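Local coordinates for EDTA monooxygenase (EDTA-degrading bacterium BNC1, PDB 5DQP), which probably acts as a flavin-dependent monooxygenase that uses molecular oxygen and FMN in the bacterial degradation of EDTA, at residues I331-L334 / K335-D339. Numbering follows the deposited sequence.
Sequences IGIL and KSMVD
M337 folds back over the preceding turn of helix 331-344 and meets L334 through its terminal methyl. Traced outward, its CB lies 3.5 Å from L334 O, and CG lies 3.7 Å from I333 O, so the base of the chain rests on the carbonyl ends of that turn. The extended chi2 carries SD away from the backbone; the bend at chi3 (-76°) then returns CE toward the N-terminal side. There CE sits 3.5 Å from L334 CD2, a tight carbon-carbon approach, and 3.7 Å from L334 CA, while I333 CG2 grazes it more loosely at 4.3 Å. In L334, chi1 sets CG beside the backbone N, and chi2 then turns CD2 toward CE.

Along the backbone of the same turns, four successive i to i+4 bonds define a regular alpha-helix. The N-H...O angle is 166° from K335 N to I331 O but 147° from S336 N to G332 O, where the donor also stands above the carbonyl plane. L334 O accepts from V338 N at 3.1 Å, and V338 CG2 lies 3.6 Å from L334 O.

L299 and L303 of helix 292-303, together with M355 in a loop, pack on M337. The carbonyls of I331 to L334 thus each accept from the N-H four residues on, whereas the L334 and M337 side chains meet through methyls alone, an apolar contact without directional bonds that gains from close packing and burial.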
ATOM      1  N   ILE A 331       7.913 -23.653 -28.754  1.00 42.09           N
ATOM      2  CA  ILE A 331       9.100 -24.463 -29.005  1.00 42.84           C
ATOM      3  C   ILE A 331      10.146 -24.262 -27.915  1.00 47.77           C
ATOM      4  O   ILE A 331      10.843 -25.206 -27.524  1.00 49.36           O
ATOM      5  CB  ILE A 331       9.671 -24.122 -30.392  1.00 46.30           C
ATOM      6  CG1 ILE A 331      10.829 -25.055 -30.744  1.00 45.77           C
ATOM      7  CG2 ILE A 331      10.108 -22.667 -30.423  1.00 51.57           C
ATOM      8  CD1 ILE A 331      10.434 -26.508 -30.750  1.00 48.44           C
ATOM      9  N   GLY A 332      10.290 -23.030 -27.424  1.00 43.59           N
ATOM     10  CA  GLY A 332      11.294 -22.752 -26.411  1.00 39.83           C
ATOM     11  C   GLY A 332      11.076 -23.521 -25.124  1.00 40.29           C
ATOM     12  O   GLY A 332      12.038 -23.909 -24.459  1.00 37.13           O
ATOM     13  N   ILE A 333       9.817 -23.742 -24.744  1.00 35.93           N
ATOM     14  CA  ILE A 333       9.540 -24.585 -23.586  1.00 35.61           C
ATOM     15  C   ILE A 333      10.003 -26.011 -23.859  1.00 34.55           C
ATOM     16  O   ILE A 333      10.703 -26.626 -23.045  1.00 28.49           O
ATOM     17  CB  ILE A 333       8.038 -24.545 -23.240  1.00 48.84           C
ATOM     18  CG1 ILE A 333       7.510 -23.103 -23.171  1.00 45.90           C
ATOM     19  CG2 ILE A 333       7.741 -25.378 -21.984  1.00 34.13           C
ATOM     20  CD1 ILE A 333       8.478 -22.101 -22.612  1.00 56.33           C
ATOM     21  N   LEU A 334       9.612 -26.558 -25.019  1.00 31.24           N
ATOM     22  CA  LEU A 334       9.971 -27.931 -25.373  1.00 30.46           C
ATOM     23  C   LEU A 334      11.482 -28.101 -25.394  1.00 28.18           C
ATOM     24  O   LEU A 334      12.019 -29.075 -24.862  1.00 24.20           O
ATOM     25  CB  LEU A 334       9.364 -28.308 -26.735  1.00 31.23           C
ATOM     26  CG  LEU A 334       7.841 -28.159 -26.876  1.00 39.01           C
ATOM     27  CD1 LEU A 334       7.365 -28.429 -28.310  1.00 36.48           C
ATOM     28  CD2 LEU A 334       7.094 -29.062 -25.872  1.00 32.62           C
ATOM     29  N   LYS A 335      12.189 -27.154 -25.999  1.00 26.16           N
ATOM     30  CA  LYS A 335      13.638 -27.276 -26.054  1.00 32.78           C
ATOM     31  C   LYS A 335      14.255 -27.192 -24.659  1.00 31.65           C
ATOM     32  O   LYS A 335      15.257 -27.863 -24.374  1.00 27.43           O
ATOM     33  CB  LYS A 335      14.215 -26.205 -26.975  1.00 36.13           C
ATOM     34  CG  LYS A 335      15.649 -26.484 -27.346  1.00 59.91           C
ATOM     35  CD  LYS A 335      15.787 -27.904 -27.913  1.00 72.58           C
ATOM     36  CE  LYS A 335      17.162 -28.519 -27.632  1.00 58.20           C
ATOM     37  NZ  LYS A 335      17.410 -28.605 -26.168  1.00 40.58           N
ATOM     38  N   SER A 336      13.653 -26.410 -23.768  1.00 26.98           N
ATOM     39  CA  SER A 336      14.157 -26.336 -22.405  1.00 30.51           C
ATOM     40  C   SER A 336      14.021 -27.682 -21.712  1.00 29.13           C
ATOM     41  O   SER A 336      14.923 -28.121 -20.993  1.00 26.28           O
ATOM     42  CB  SER A 336      13.407 -25.258 -21.627  1.00 29.74           C
ATOM     43  OG  SER A 336      13.960 -25.142 -20.335  1.00 32.68           O
ATOM     44  N   MET A 337      12.892 -28.349 -21.927  1.00 24.02           N
ATOM     45  CA  MET A 337      12.681 -29.654 -21.331  1.00 27.52           C
ATOM     46  C   MET A 337      13.698 -30.660 -21.840  1.00 27.43           C
ATOM     47  O   MET A 337      14.136 -31.529 -21.084  1.00 20.28           O
ATOM     48  CB  MET A 337      11.264 -30.123 -21.622  1.00 25.49           C
ATOM     49  CG  MET A 337      10.227 -29.477 -20.727  1.00 33.34           C
ATOM     50  SD  MET A 337       8.647 -30.296 -21.029  1.00 39.08           S
ATOM     51  CE  MET A 337       8.221 -29.561 -22.607  1.00 36.72           C
ATOM     52  N   VAL A 338      14.087 -30.561 -23.112  1.00 21.10           N
ATOM     53  CA  VAL A 338      15.103 -31.472 -23.632  1.00 23.15           C
ATOM     54  C   VAL A 338      16.437 -31.220 -22.944  1.00 24.80           C
ATOM     55  O   VAL A 338      17.113 -32.160 -22.501  1.00 23.21           O
ATOM     56  CB  VAL A 338      15.220 -31.356 -25.162  1.00 26.43           C
ATOM     57  CG1 VAL A 338      16.427 -32.116 -25.617  1.00 27.85           C
ATOM     58  CG2 VAL A 338      13.979 -31.931 -25.798  1.00 28.94           C
ATOM     59  N   ASP A 339      16.813 -29.947 -22.810  1.00 23.00           N
ATOM     60  CA  ASP A 339      18.070 -29.591 -22.153  1.00 27.36           C
ATOM     61  C   ASP A 339      18.094 -30.075 -20.702  1.00 23.63           C
ATOM     62  O   ASP A 339      19.102 -30.615 -20.236  1.00 26.93           O
ATOM     63  CB  ASP A 339      18.267 -28.075 -22.227  1.00 32.16           C
ATOM     64  CG  ASP A 339      19.672 -27.640 -21.839  1.00 55.32           C
ATOM     65  OD1 ASP A 339      20.569 -28.515 -21.755  1.00 66.24           O
ATOM     66  OD2 ASP A 339      19.886 -26.414 -21.639  1.00 55.63           O
TER